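Local atomic coordinates of envelope protein (White spot syndrome virus, PDB entry 7DDA), a protein that is a viral envelope component whose C-terminal domain, the part present here, probably binds heparin through sulphate-binding sites. Residues Ala33-Lys38 against Phe165-Trp170; Asp40-Asp45 against Asn94-Leu99; Ile115-Glu120 against Leu161-Phe166; Thr128-Ala133 against Tyr148-Pro153. One frame throughout, in Å; residues are numbered along the deposited sequence.

Interaction 1. Residues Ala33-Lys38 against Phe165-Trp170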
loop_
_atom_site.group_PDB
_atom_site.type_symbol
_atom_site.label_atom_id
_atom_site.label_comp_id
_atom_site.label_asym_id
_atom_site.label_seq_id
_atom_site.Cartn_x
_atom_site.Cartn_y
_atom_site.Cartn_z
ATOM N N ALA A 33 11.039 9.486 2.650
ATOM C CA ALA A 33 10.766 8.618 3.785
ATOM C C ALA A 33 9.322 8.140 3.714
ATOM O O ALA A 33 8.445 8.818 3.164
ATOM C CB ALA A 33 11.026 9.319 5.121
ATOM N N THR A 34 9.094 6.957 4.270
ATOM C CA THR A 34 7.770 6.381 4.446
ATOM C C THR A 34 7.533 6.217 5.938
ATOM O O THR A 34 8.355 5.609 6.632
ATOM C CB THR A 34 7.653 5.020 3.745
ATOM O OG1 THR A 34 7.894 5.185 2.343
ATOM C CG2 THR A 34 6.275 4.401 3.975
ATOM N N VAL A 35 6.426 6.759 6.432
ATOM C CA VAL A 35 6.083 6.676 7.845
ATOM C C VAL A 35 4.704 6.028 7.957
ATOM O O VAL A 35 3.729 6.513 7.364
ATOM C CB VAL A 35 6.128 8.063 8.519
ATOM C CG1 VAL A 35 5.929 7.950 10.022
ATOM C CG2 VAL A 35 7.454 8.745 8.215
ATOM N N ILE A 36 4.629 4.928 8.706
ATOM C CA ILE A 36 3.408 4.144 8.872
ATOM C C ILE A 36 2.861 4.423 10.263
ATOM O O ILE A 36 3.520 4.140 11.270
ATOM C CB ILE A 36 3.668 2.643 8.666
ATOM C CG1 ILE A 36 4.366 2.391 7.326
ATOM C CG2 ILE A 36 2.371 1.843 8.718
ATOM C CD1 ILE A 36 4.688 0.909 7.077
ATOM N N VAL A 37 1.669 5.003 10.324
ATOM C CA VAL A 37 1.059 5.423 11.578
ATOM C C VAL A 37 -0.134 4.521 11.845
ATOM O O VAL A 37 -1.003 4.361 10.973
ATOM C CB VAL A 37 0.620 6.898 11.536
ATOM C CG1 VAL A 37 -0.196 7.254 12.790
ATOM C CG2 VAL A 37 1.821 7.817 11.363
ATOM N N LYS A 38 -0.168 3.935 13.046
ATOM C CA LYS A 38 -1.308 3.177 13.540
ATOM C C LYS A 38 -2.100 4.034 14.527
ATOM O O LYS A 38 -1.554 4.486 15.543
ATOM C CB LYS A 38 -0.849 1.878 14.202
ATOM C CG LYS A 38 -1.992 1.129 14.870
ATOM C CD LYS A 38 -1.719 -0.361 14.984
ATOM C CE LYS A 38 -1.010 -0.716 16.261
ATOM N NZ LYS A 38 -1.979 -0.797 17.376
ATOM N N PHE A 165 2.411 7.658 5.107
ATOM C CA PHE A 165 2.847 8.963 4.629
ATOM C C PHE A 165 4.057 8.762 3.737
ATOM O O PHE A 165 5.086 8.242 4.194
ATOM C CB PHE A 165 3.197 9.892 5.792
ATOM C CG PHE A 165 2.049 10.167 6.716
ATOM C CD1 PHE A 165 1.724 9.269 7.725
ATOM C CD2 PHE A 165 1.311 11.317 6.592
ATOM C CE1 PHE A 165 0.668 9.525 8.579
ATOM C CE2 PHE A 165 0.268 11.573 7.443
ATOM C CZ PHE A 165 -0.057 10.681 8.435
ATOM N N PHE A 166 3.937 9.182 2.476
ATOM C CA PHE A 166 5.021 9.077 1.496
ATOM C C PHE A 166 5.629 10.461 1.318
ATOM O O PHE A 166 5.069 11.312 0.620
ATOM C CB PHE A 166 4.517 8.493 0.186
ATOM C CG PHE A 166 3.789 7.182 0.360
ATOM C CD1 PHE A 166 4.481 6.039 0.728
ATOM C CD2 PHE A 166 2.416 7.102 0.197
ATOM C CE1 PHE A 166 3.826 4.834 0.892
ATOM C CE2 PHE A 166 1.760 5.906 0.364
ATOM C CZ PHE A 166 2.464 4.765 0.706
ATOM N N LEU A 167 6.793 10.665 1.938
ATOM C CA LEU A 167 7.398 11.982 2.087
ATOM C C LEU A 167 8.539 12.180 1.094
ATOM O O LEU A 167 9.417 11.321 0.958
ATOM C CB LEU A 167 7.880 12.152 3.526
ATOM C CG LEU A 167 6.696 12.347 4.472
ATOM C CD1 LEU A 167 7.075 11.952 5.876
ATOM C CD2 LEU A 167 6.253 13.806 4.462
ATOM N N ASN A 168 8.515 13.313 0.398
ATOM C CA ASN A 168 9.551 13.670 -0.562
ATOM C C ASN A 168 10.021 15.084 -0.254
ATOM O O ASN A 168 9.296 16.050 -0.508
ATOM C CB ASN A 168 9.041 13.557 -1.999
ATOM C CG ASN A 168 10.135 13.795 -3.019
ATOM O OD1 ASN A 168 9.863 14.134 -4.171
ATOM N ND2 ASN A 168 11.388 13.662 -2.587
ATOM N N CYS A 169 11.233 15.203 0.278
ATOM C CA CYS A 169 11.757 16.462 0.781
ATOM C C CYS A 169 13.062 16.841 0.084
ATOM O O CYS A 169 13.841 15.978 -0.334
ATOM C CB CYS A 169 11.982 16.382 2.289
ATOM S SG CYS A 169 10.506 15.913 3.177
ATOM N N TRP A 170 13.304 18.149 -0.015
ATOM C CA TRP A 170 14.483 18.665 -0.693
ATOM C C TRP A 170 14.861 20.020 -0.104
ATOM O O TRP A 170 14.079 20.644 0.612
ATOM C CB TRP A 170 14.234 18.779 -2.195
ATOM C CG TRP A 170 13.184 19.767 -2.525
ATOM C CD1 TRP A 170 13.362 21.092 -2.754
ATOM C CD2 TRP A 170 11.777 19.519 -2.661
ATOM N NE1 TRP A 170 12.153 21.695 -3.022
ATOM C CE2 TRP A 170 11.164 20.749 -2.971
ATOM C CE3 TRP A 170 10.976 18.381 -2.546
ATOM C CZ2 TRP A 170 9.790 20.870 -3.177
ATOM C CZ3 TRP A 170 9.612 18.508 -2.749
ATOM C CH2 TRP A 170 9.035 19.742 -3.063
#
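Ala33 to Val35 run antiparallel to Phe165 to Leu167, the axes of the two short segments directed at 153° to each other and 4.9 Å apart at closest. Ala33 and Leu167 exchange two backbone hydrogen bonds, as do Val35 and Phe165, the straightest running from Phe165 N to Val35 O at 2.9 Å. Between them Thr34 and Phe166 form a non-hydrogen-bonded pair, and Thr34 CA adds a CH···O contact to Phe165 O. Side chains alternate across the sheet. On one face the branched residues Val35 and Val37 and the larger Leu167 and Phe165 give the apolar surface a sandwich interior needs. Val35 CG2 reaches Leu167 CD1 at 4.0 Å. Phe165 has CG anti to its carbonyl carbon, beside the backbone N (chi1 -61°); CG2 of Val37 touches ring atom CE1 at 3.5 Å, while Val35 O sits at the ring edge. On the other face Thr34 lies beside Phe166, both pointing the same way, with OG1 at 3.9 Å from CD1 at the ring's edge and CG2 near CE1, so threonine offers an apolar branch as well as a hydroxyl. Strand 46-52 flanks 30-40 on its far side, and strand 110-120 flanks 160-170, to which the Cys169-Cys111 disulfide ties it. Ile82 and Phe80 of strand 80-89, in the opposing sheet, pack on the valine and leucine face, whereas Phe166 meets Ile36 of the second subunit.

Interaction 2. Residues Asp40-Asp45 against Asn94-Leu99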
loop_
_atom_site.group_PDB
_atom_site.type_symbol
_atom_site.label_atom_id
_atom_site.label_comp_id
_atom_site.label_asym_id
_atom_site.label_seq_id
_atom_site.Cartn_x
_atom_site.Cartn_y
_atom_site.Cartn_z
ATOM N N ASP A 40 -6.154 4.591 16.533
ATOM C CA ASP A 40 -7.320 3.844 16.982
ATOM C C ASP A 40 -8.598 4.359 16.320
ATOM O O ASP A 40 -8.834 5.568 16.272
ATOM C CB ASP A 40 -7.444 3.931 18.497
ATOM C CG ASP A 40 -8.552 3.071 19.017
ATOM O OD1 ASP A 40 -8.315 1.858 19.201
ATOM O OD2 ASP A 40 -9.672 3.610 19.193
ATOM N N CYS A 41 -9.437 3.442 15.830
ATOM C CA CYS A 41 -10.617 3.867 15.076
ATOM C C CYS A 41 -11.680 4.525 15.941
ATOM O O CYS A 41 -12.537 5.231 15.407
ATOM C CB CYS A 41 -11.258 2.693 14.340
ATOM S SG CYS A 41 -10.435 2.208 12.830
ATOM N N GLU A 42 -11.666 4.297 17.249
ATOM C CA GLU A 42 -12.695 4.836 18.127
ATOM C C GLU A 42 -12.293 6.164 18.753
ATOM O O GLU A 42 -13.086 7.105 18.763
ATOM C CB GLU A 42 -13.033 3.817 19.225
ATOM C CG GLU A 42 -14.207 4.196 20.133
ATOM C CD GLU A 42 -15.279 5.029 19.418
ATOM O OE1 GLU A 42 -15.866 4.532 18.425
ATOM O OE2 GLU A 42 -15.554 6.169 19.873
ATOM N N THR A 43 -11.077 6.277 19.263
ATOM C CA THR A 43 -10.644 7.523 19.873
ATOM C C THR A 43 -9.875 8.420 18.915
ATOM O O THR A 43 -9.786 9.631 19.155
ATOM C CB THR A 43 -9.777 7.214 21.093
ATOM O OG1 THR A 43 -8.553 6.585 20.674
ATOM C CG2 THR A 43 -10.537 6.277 22.036
ATOM N N GLY A 44 -9.328 7.862 17.834
ATOM C CA GLY A 44 -8.406 8.571 16.984
ATOM C C GLY A 44 -6.974 8.587 17.468
ATOM O O GLY A 44 -6.096 9.012 16.712
ATOM N N ASP A 45 -6.697 8.109 18.682
ATOM C CA ASP A 45 -5.365 8.246 19.259
ATOM C C ASP A 45 -4.318 7.482 18.460
ATOM O O ASP A 45 -4.566 6.393 17.941
ATOM C CB ASP A 45 -5.351 7.749 20.699
ATOM C CG ASP A 45 -6.226 8.570 21.603
ATOM O OD1 ASP A 45 -6.696 9.647 21.165
ATOM O OD2 ASP A 45 -6.459 8.124 22.749
ATOM N N ASN A 94 -22.929 6.609 12.613
ATOM C CA ASN A 94 -22.517 5.543 11.712
ATOM C C ASN A 94 -21.154 5.789 11.096
ATOM O O ASN A 94 -20.546 4.846 10.572
ATOM C CB ASN A 94 -23.537 5.368 10.588
ATOM C CG ASN A 94 -24.780 4.670 11.052
ATOM O OD1 ASN A 94 -25.713 5.320 11.529
ATOM N ND2 ASN A 94 -24.797 3.330 10.948
ATOM N N THR A 95 -20.667 7.029 11.130
ATOM C CA THR A 95 -19.358 7.346 10.596
ATOM C C THR A 95 -18.561 8.142 11.614
ATOM O O THR A 95 -19.077 8.682 12.598
ATOM C CB THR A 95 -19.420 8.128 9.273
ATOM O OG1 THR A 95 -20.060 9.399 9.468
ATOM C CG2 THR A 95 -20.159 7.324 8.202
ATOM N N LYS A 96 -17.280 8.219 11.316
ATOM C CA LYS A 96 -16.266 8.775 12.182
ATOM C C LYS A 96 -15.397 9.652 11.296
ATOM O O LYS A 96 -15.062 9.250 10.174
ATOM C CB LYS A 96 -15.451 7.635 12.775
ATOM C CG LYS A 96 -14.613 7.977 13.939
ATOM C CD LYS A 96 -15.341 7.556 15.181
ATOM C CE LYS A 96 -14.525 7.889 16.374
ATOM N NZ LYS A 96 -15.349 8.318 17.524
ATOM N N LYS A 97 -15.054 10.847 11.763
ATOM C CA LYS A 97 -14.145 11.721 11.022
ATOM C C LYS A 97 -12.851 11.870 11.816
ATOM O O LYS A 97 -12.869 12.376 12.943
ATOM C CB LYS A 97 -14.782 13.076 10.747
ATOM C CG LYS A 97 -13.857 14.056 10.094
ATOM C CD LYS A 97 -13.422 13.611 8.716
ATOM C CE LYS A 97 -12.328 14.539 8.161
ATOM N NZ LYS A 97 -12.614 16.001 8.351
ATOM N N LEU A 98 -11.741 11.403 11.240
ATOM C CA LEU A 98 -10.450 11.359 11.915
ATOM C C LEU A 98 -9.488 12.269 11.171
ATOM O O LEU A 98 -9.240 12.071 9.977
ATOM C CB LEU A 98 -9.894 9.933 11.965
ATOM C CG LEU A 98 -10.779 8.920 12.689
ATOM C CD1 LEU A 98 -10.116 7.549 12.711
ATOM C CD2 LEU A 98 -11.100 9.393 14.104
ATOM N N LEU A 99 -8.931 13.249 11.868
ATOM C CA LEU A 99 -8.118 14.255 11.205
ATOM C C LEU A 99 -6.746 14.311 11.855
ATOM O O LEU A 99 -6.640 14.436 13.077
ATOM C CB LEU A 99 -8.811 15.623 11.244
ATOM C CG LEU A 99 -8.023 16.822 10.739
ATOM C CD1 LEU A 99 -7.645 16.632 9.285
ATOM C CD2 LEU A 99 -8.863 18.086 10.908
#
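Lys96 and Glu42 form a salt bridge that joins the turn of the hairpin between strands 30-40 and 46-52 to strand 95-104 of the other sheet. The turn combines an Asx turn at Asp40 with an ST turn at Thr43. From its CB, which points toward the turn, the Lys96 chain proceeds with CG anti to the backbone N (chi1 -165°). CG passes Cys41 O, the chain bends at chi2, and CD comes to 3.6 Å from that oxygen. CE comes as near to the same oxygen, and NZ ends 3.2 Å from Glu42 OE2, which it meets from above the carboxylate plane. A long flexible lysine suits this place because its methylenes can run past the turn's backbone while the ammonium reaches the carboxylates. Asp89 OD1 forms a second salt bridge with NZ, so two acidic side chains share one ammonium, and this would be expected to favour its charged form. The two side chains, Glu42 and Lys96, cross at about a right angle. Further along, Leu98 turns its branched end to the turn, with CD2 4.0 Å from Gly44 CA. Gly44 has a positive phi of 83°, a conformation that glycine readily adopts. Within the turn, Asp40 OD1 pairs with Lys160, while its OD2 accepts from two amides: Glu42 N at 2.9 Å from above the carboxylate plane, and Thr43 N at 3.0 Å on the anti lone pair.

Interaction 3. Residues Ile115-Glu120 against Leu161-Phe166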
loop_
_atom_site.group_PDB
_atom_site.type_symbol
_atom_site.label_atom_id
_atom_site.label_comp_id
_atom_site.label_asym_id
_atom_site.label_seq_id
_atom_site.Cartn_x
_atom_site.Cartn_y
_atom_site.Cartn_z
ATOM N N ILE A 115 -0.482 10.140 0.664
ATOM C CA ILE A 115 -0.975 9.246 1.703
ATOM C C ILE A 115 -1.733 8.055 1.131
ATOM O O ILE A 115 -2.305 8.089 0.036
ATOM C CB ILE A 115 -1.896 9.957 2.712
ATOM C CG1 ILE A 115 -3.191 10.327 2.011
ATOM C CG2 ILE A 115 -1.195 11.143 3.393
ATOM C CD1 ILE A 115 -4.234 10.828 2.908
ATOM N N PHE A 116 -1.749 6.999 1.933
ATOM C CA PHE A 116 -2.602 5.843 1.760
ATOM C C PHE A 116 -3.063 5.417 3.152
ATOM O O PHE A 116 -2.294 5.482 4.118
ATOM C CB PHE A 116 -1.850 4.708 1.048
ATOM C CG PHE A 116 -2.611 3.412 1.026
ATOM C CD1 PHE A 116 -3.812 3.313 0.342
ATOM C CD2 PHE A 116 -2.162 2.314 1.752
ATOM C CE1 PHE A 116 -4.532 2.131 0.342
ATOM C CE2 PHE A 116 -2.875 1.128 1.751
ATOM C CZ PHE A 116 -4.063 1.033 1.041
ATOM N N ALA A 117 -4.316 4.987 3.262
ATOM C CA ALA A 117 -4.850 4.571 4.552
ATOM C C ALA A 117 -5.749 3.352 4.380
ATOM O O ALA A 117 -6.397 3.182 3.343
ATOM C CB ALA A 117 -5.625 5.705 5.226
ATOM N N GLU A 118 -5.780 2.507 5.408
ATOM C CA GLU A 118 -6.544 1.265 5.375
ATOM C C GLU A 118 -6.925 0.857 6.794
ATOM O O GLU A 118 -6.188 1.110 7.750
ATOM C CB GLU A 118 -5.764 0.166 4.620
ATOM C CG GLU A 118 -4.305 -0.148 5.078
ATOM C CD GLU A 118 -4.123 -1.284 6.072
ATOM O OE1 GLU A 118 -5.045 -2.090 6.226
ATOM O OE2 GLU A 118 -2.999 -1.436 6.610
ATOM N N ILE A 119 -8.122 0.284 6.925
ATOM C CA ILE A 119 -8.614 -0.202 8.208
ATOM C C ILE A 119 -8.007 -1.572 8.497
ATOM O O ILE A 119 -8.056 -2.481 7.664
ATOM C CB ILE A 119 -10.147 -0.265 8.208
ATOM C CG1 ILE A 119 -10.740 1.089 7.834
ATOM C CG2 ILE A 119 -10.671 -0.748 9.568
ATOM C CD1 ILE A 119 -10.840 2.030 8.980
ATOM N N GLU A 120 -7.437 -1.725 9.676
ATOM C CA GLU A 120 -6.868 -2.985 10.122
ATOM C C GLU A 120 -7.764 -3.546 11.209
ATOM O O GLU A 120 -7.926 -2.938 12.267
ATOM C CB GLU A 120 -5.449 -2.799 10.639
ATOM C CG GLU A 120 -4.681 -4.058 10.750
ATOM C CD GLU A 120 -3.345 -3.824 11.381
ATOM O OE1 GLU A 120 -2.371 -3.601 10.633
ATOM O OE2 GLU A 120 -3.282 -3.835 12.632
ATOM N N LEU A 161 -6.821 2.377 12.280
ATOM C CA LEU A 161 -6.543 3.088 11.037
ATOM C C LEU A 161 -5.034 3.108 10.835
ATOM O O LEU A 161 -4.295 3.569 11.710
ATOM C CB LEU A 161 -7.118 4.507 11.083
ATOM C CG LEU A 161 -6.925 5.432 9.878
ATOM C CD1 LEU A 161 -7.568 4.866 8.616
ATOM C CD2 LEU A 161 -7.498 6.804 10.190
ATOM N N ILE A 162 -4.573 2.567 9.711
ATOM C CA ILE A 162 -3.158 2.584 9.360
ATOM C C ILE A 162 -2.984 3.593 8.233
ATOM O O ILE A 162 -3.575 3.438 7.155
ATOM C CB ILE A 162 -2.647 1.193 8.954
ATOM C CG1 ILE A 162 -3.112 0.126 9.954
ATOM C CG2 ILE A 162 -1.152 1.189 8.888
ATOM C CD1 ILE A 162 -2.583 0.310 11.376
ATOM N N ILE A 163 -2.203 4.641 8.489
ATOM C CA ILE A 163 -1.961 5.704 7.522
ATOM C C ILE A 163 -0.506 5.640 7.081
ATOM O O ILE A 163 0.405 5.558 7.918
ATOM C CB ILE A 163 -2.278 7.093 8.096
ATOM C CG1 ILE A 163 -3.616 7.110 8.819
ATOM C CG2 ILE A 163 -2.251 8.130 7.002
ATOM C CD1 ILE A 163 -3.774 8.363 9.691
ATOM N N TYR A 164 -0.289 5.689 5.772
ATOM C CA TYR A 164 1.047 5.657 5.198
ATOM C C TYR A 164 1.340 7.038 4.627
ATOM O O TYR A 164 0.586 7.541 3.789
ATOM C CB TYR A 164 1.169 4.567 4.124
ATOM C CG TYR A 164 0.837 3.153 4.604
ATOM C CD1 TYR A 164 -0.473 2.783 4.901
ATOM C CD2 TYR A 164 1.828 2.194 4.751
ATOM C CE1 TYR A 164 -0.780 1.502 5.342
ATOM C CE2 TYR A 164 1.528 0.904 5.187
ATOM C CZ TYR A 164 0.225 0.563 5.482
ATOM O OH TYR A 164 -0.095 -0.719 5.922
ATOM N N PHE A 165 2.411 7.658 5.107
ATOM C CA PHE A 165 2.847 8.963 4.629
ATOM C C PHE A 165 4.057 8.762 3.737
ATOM O O PHE A 165 5.086 8.242 4.194
ATOM C CB PHE A 165 3.197 9.892 5.792
ATOM C CG PHE A 165 2.049 10.167 6.716
ATOM C CD1 PHE A 165 1.724 9.269 7.725
ATOM C CD2 PHE A 165 1.311 11.317 6.592
ATOM C CE1 PHE A 165 0.668 9.525 8.579
ATOM C CE2 PHE A 165 0.268 11.573 7.443
ATOM C CZ PHE A 165 -0.057 10.681 8.435
ATOM N N PHE A 166 3.937 9.182 2.476
ATOM C CA PHE A 166 5.021 9.077 1.496
ATOM C C PHE A 166 5.629 10.461 1.318
ATOM O O PHE A 166 5.069 11.312 0.620
ATOM C CB PHE A 166 4.517 8.493 0.186
ATOM C CG PHE A 166 3.789 7.182 0.360
ATOM C CD1 PHE A 166 4.481 6.039 0.728
ATOM C CD2 PHE A 166 2.416 7.102 0.197
ATOM C CE1 PHE A 166 3.826 4.834 0.892
ATOM C CE2 PHE A 166 1.760 5.906 0.364
ATOM C CZ PHE A 166 2.464 4.765 0.706
#
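Ile115 to Ile119 pair with Phe165 to Leu161 as antiparallel neighbours, their axes 4.5 Å apart at closest and directed at 167° to one another. Phe116 with Tyr164 and Glu118 with Ile162 are the hydrogen-bonded pairs, each joined by two bonds; Glu118 N reaches Ile162 O at 3.0 Å. CH···O contacts supplement these bonds, among them Ala117 CA to Ile162 O. On the interior face the side chains of Ile115 and Phe165 lie side by side, CG2 of Ile115 4.1 Å from CD2 of Phe165, and the small Ala117 CB nestles against Leu161 CD1 at 4.0 Å. The opposite face carries Phe116, Glu118, Ile162 and Tyr164. Phe116 and Tyr164 lie alongside, pointing the same way, their rings oblique with planes 38° apart and CD2 of Phe116 3.6 Å from CD1 of Tyr164. Glu118 has CG between the backbone N and carbonyl carbon (chi1 54°) and bends at chi2; its OE2 lies at the edge of the Tyr164 ring, 3.1 Å from OH, and beside Ile162 CB. Glu120 CB rests on Ile162 CG1, while its OE2 makes a salt bridge to Arg137 of the third subunit. Phe116 meets Phe116 of both other subunits edge-to-face. The chemistry implies that this face joins subunits mainly through aromatic packing, the Phe116 rings meeting one another, with the Glu120-Arg137 salt bridge adding a polar link.

Interaction 4. Residues Thr128-Ala133 against Tyr148-Pro153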
loop_
_atom_site.group_PDB
_atom_site.type_symbol
_atom_site.label_atom_id
_atom_site.label_comp_id
_atom_site.label_asym_id
_atom_site.label_seq_id
_atom_site.Cartn_x
_atom_site.Cartn_y
_atom_site.Cartn_z
ATOM N N THR A 128 -15.105 -1.194 5.012
ATOM C CA THR A 128 -13.812 -0.590 5.320
ATOM C C THR A 128 -13.391 0.452 4.292
ATOM O O THR A 128 -12.233 0.872 4.296
ATOM C CB THR A 128 -12.701 -1.645 5.471
ATOM O OG1 THR A 128 -12.649 -2.483 4.313
ATOM C CG2 THR A 128 -12.912 -2.500 6.713
ATOM N N ASN A 129 -14.298 0.883 3.423
ATOM C CA ASN A 129 -14.052 2.062 2.607
ATOM C C ASN A 129 -13.641 3.254 3.474
ATOM O O ASN A 129 -14.165 3.464 4.572
ATOM C CB ASN A 129 -15.305 2.412 1.813
ATOM C CG ASN A 129 -15.555 1.456 0.667
ATOM O OD1 ASN A 129 -14.683 0.684 0.286
ATOM N ND2 ASN A 129 -16.754 1.515 0.098
ATOM N N ILE A 130 -12.697 4.037 2.971
ATOM C CA ILE A 130 -12.242 5.257 3.616
ATOM C C ILE A 130 -12.476 6.414 2.664
ATOM O O ILE A 130 -12.022 6.380 1.518
ATOM C CB ILE A 130 -10.755 5.167 3.985
ATOM C CG1 ILE A 130 -10.529 3.972 4.906
ATOM C CG2 ILE A 130 -10.301 6.482 4.613
ATOM C CD1 ILE A 130 -9.124 3.755 5.242
ATOM N N GLY A 131 -13.178 7.444 3.136
ATOM C CA GLY A 131 -13.343 8.663 2.365
ATOM C C GLY A 131 -12.242 9.648 2.712
ATOM O O GLY A 131 -11.945 9.872 3.888
ATOM N N VAL A 132 -11.631 10.221 1.680
ATOM C CA VAL A 132 -10.596 11.239 1.854
ATOM C C VAL A 132 -11.260 12.595 2.015
ATOM O O VAL A 132 -12.178 12.941 1.266
ATOM C CB VAL A 132 -9.623 11.241 0.661
ATOM C CG1 VAL A 132 -8.467 12.226 0.904
ATOM C CG2 VAL A 132 -9.078 9.847 0.429
ATOM N N ALA A 133 -10.810 13.362 3.003
ATOM C CA ALA A 133 -11.336 14.707 3.219
ATOM C C ALA A 133 -10.199 15.704 3.045
ATOM O O ALA A 133 -9.732 15.910 1.921
ATOM C CB ALA A 133 -11.989 14.833 4.601
ATOM N N TYR A 148 -4.491 15.815 7.084
ATOM C CA TYR A 148 -5.019 14.661 6.362
ATOM C C TYR A 148 -6.220 14.103 7.110
ATOM O O TYR A 148 -6.095 13.659 8.254
ATOM C CB TYR A 148 -3.908 13.624 6.173
ATOM C CG TYR A 148 -2.785 14.291 5.397
ATOM C CD1 TYR A 148 -2.903 14.505 4.026
ATOM C CD2 TYR A 148 -1.667 14.799 6.042
ATOM C CE1 TYR A 148 -1.930 15.167 3.316
ATOM C CE2 TYR A 148 -0.675 15.471 5.329
ATOM C CZ TYR A 148 -0.818 15.649 3.973
ATOM O OH TYR A 148 0.155 16.300 3.256
ATOM N N GLY A 149 -7.388 14.152 6.477
ATOM C CA GLY A 149 -8.642 13.788 7.118
ATOM C C GLY A 149 -9.281 12.568 6.472
ATOM O O GLY A 149 -9.302 12.440 5.246
ATOM N N PHE A 150 -9.820 11.690 7.309
ATOM C CA PHE A 150 -10.394 10.446 6.833
ATOM C C PHE A 150 -11.809 10.301 7.364
ATOM O O PHE A 150 -12.054 10.524 8.554
ATOM C CB PHE A 150 -9.506 9.285 7.250
ATOM C CG PHE A 150 -8.086 9.451 6.801
ATOM C CD1 PHE A 150 -7.711 9.113 5.504
ATOM C CD2 PHE A 150 -7.136 10.004 7.648
ATOM C CE1 PHE A 150 -6.408 9.283 5.075
ATOM C CE2 PHE A 150 -5.821 10.182 7.226
ATOM C CZ PHE A 150 -5.457 9.817 5.941
ATOM N N LEU A 151 -12.741 9.972 6.476
ATOM C CA LEU A 151 -14.094 9.594 6.866
ATOM C C LEU A 151 -14.149 8.077 6.892
ATOM O O LEU A 151 -13.932 7.433 5.859
ATOM C CB LEU A 151 -15.124 10.132 5.877
ATOM C CG LEU A 151 -16.610 9.907 6.171
ATOM C CD1 LEU A 151 -17.062 10.449 7.533
ATOM C CD2 LEU A 151 -17.439 10.485 5.039
ATOM N N ILE A 152 -14.395 7.498 8.055
ATOM C CA ILE A 152 -14.460 6.036 8.099
ATOM C C ILE A 152 -15.837 5.587 8.584
ATOM O O ILE A 152 -16.506 6.322 9.329
ATOM C CB ILE A 152 -13.342 5.425 8.970
ATOM C CG1 ILE A 152 -13.584 5.699 10.448
ATOM C CG2 ILE A 152 -11.968 5.919 8.541
ATOM C CD1 ILE A 152 -12.700 4.880 11.362
ATOM N N PRO A 153 -16.315 4.417 8.161
ATOM C CA PRO A 153 -17.492 3.834 8.806
ATOM C C PRO A 153 -17.146 3.431 10.225
ATOM O O PRO A 153 -15.996 3.099 10.527
ATOM C CB PRO A 153 -17.807 2.606 7.944
ATOM C CG PRO A 153 -16.966 2.747 6.708
ATOM C CD PRO A 153 -15.773 3.544 7.112
#
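Gly131 and Leu151 supply both halves of an antiparallel hydrogen-bonded pair: Gly131 N donates to Leu151 O at 2.8 Å, and Leu151 N returns a straight bond to Gly131 O at 2.7 Å. One step on, Ala133 N donates to Gly149 O at 2.9 Å, so three backbone bonds zip the two strands of this beta hairpin, whose short segments run at 148° to each other. Two glycines sit where a side chain would be tight: Gly131 puts none beside Leu151 CB, and Gly149 none beside Ala133 CB. The amides of Phe150 and Ile152 are used on the far side by Leu98 O and Lys96 O of strand 95-104. At the other end the pairing stops at Pro153, which has no amide hydrogen to offer Asn129 O; that oxygen faces the proline ring, with CG at 3.6 Å. The apolar contact is carried by Ile130. Its CG2, anti to the backbone N, meets Phe150 CD1 at 3.8 Å and also approaches Phe150 CB, the two side chains crossing obliquely, with Ile152 CG2 a little further off. Asn129 is satisfied outside the chain: OD1 bonds Thr128 OG1 of the second subunit and ND2 bonds Ile124 O there; the reciprocal bond joins Thr128 OG1 to Asn129 OD1 of the third subunit. Strand 131-135 is the outermost of its sheet within the chain, and Val132 on it makes backbone bonds to the second subunit; strand 145-153 lies between it and 95-104. In the opposing sheet, Phe150 packs on Ile115 and Ala117 of strand 110-120 and on Leu161 and Ile163 of strand 160-170.

In the fold
The chain is a beta sandwich of two four-stranded antiparallel sheets. Interactions 1 and 3 lie in one sheet, sharing strand 160-170, with centres about 11 Å apart; interaction 4 lies in the other. Interaction 2 joins the two sheets through the turn at 40-45, and its strand 95-104 neighbours 145-153 of interaction 4, the centres about 9 Å apart. The centres of interactions 1 and 2 are about 21 Å apart, on opposite sides of the chain's centre. Along the chain, interaction 2 precedes 3, interaction 4 nests inside 3, interactions 2 and 4 lie within the loop closed by 1, and 3 ends on the same stretch as 1. First and last strands are thereby paired, and interactions 1, 3 and 4 each also touch neighbouring subunits of the trimer.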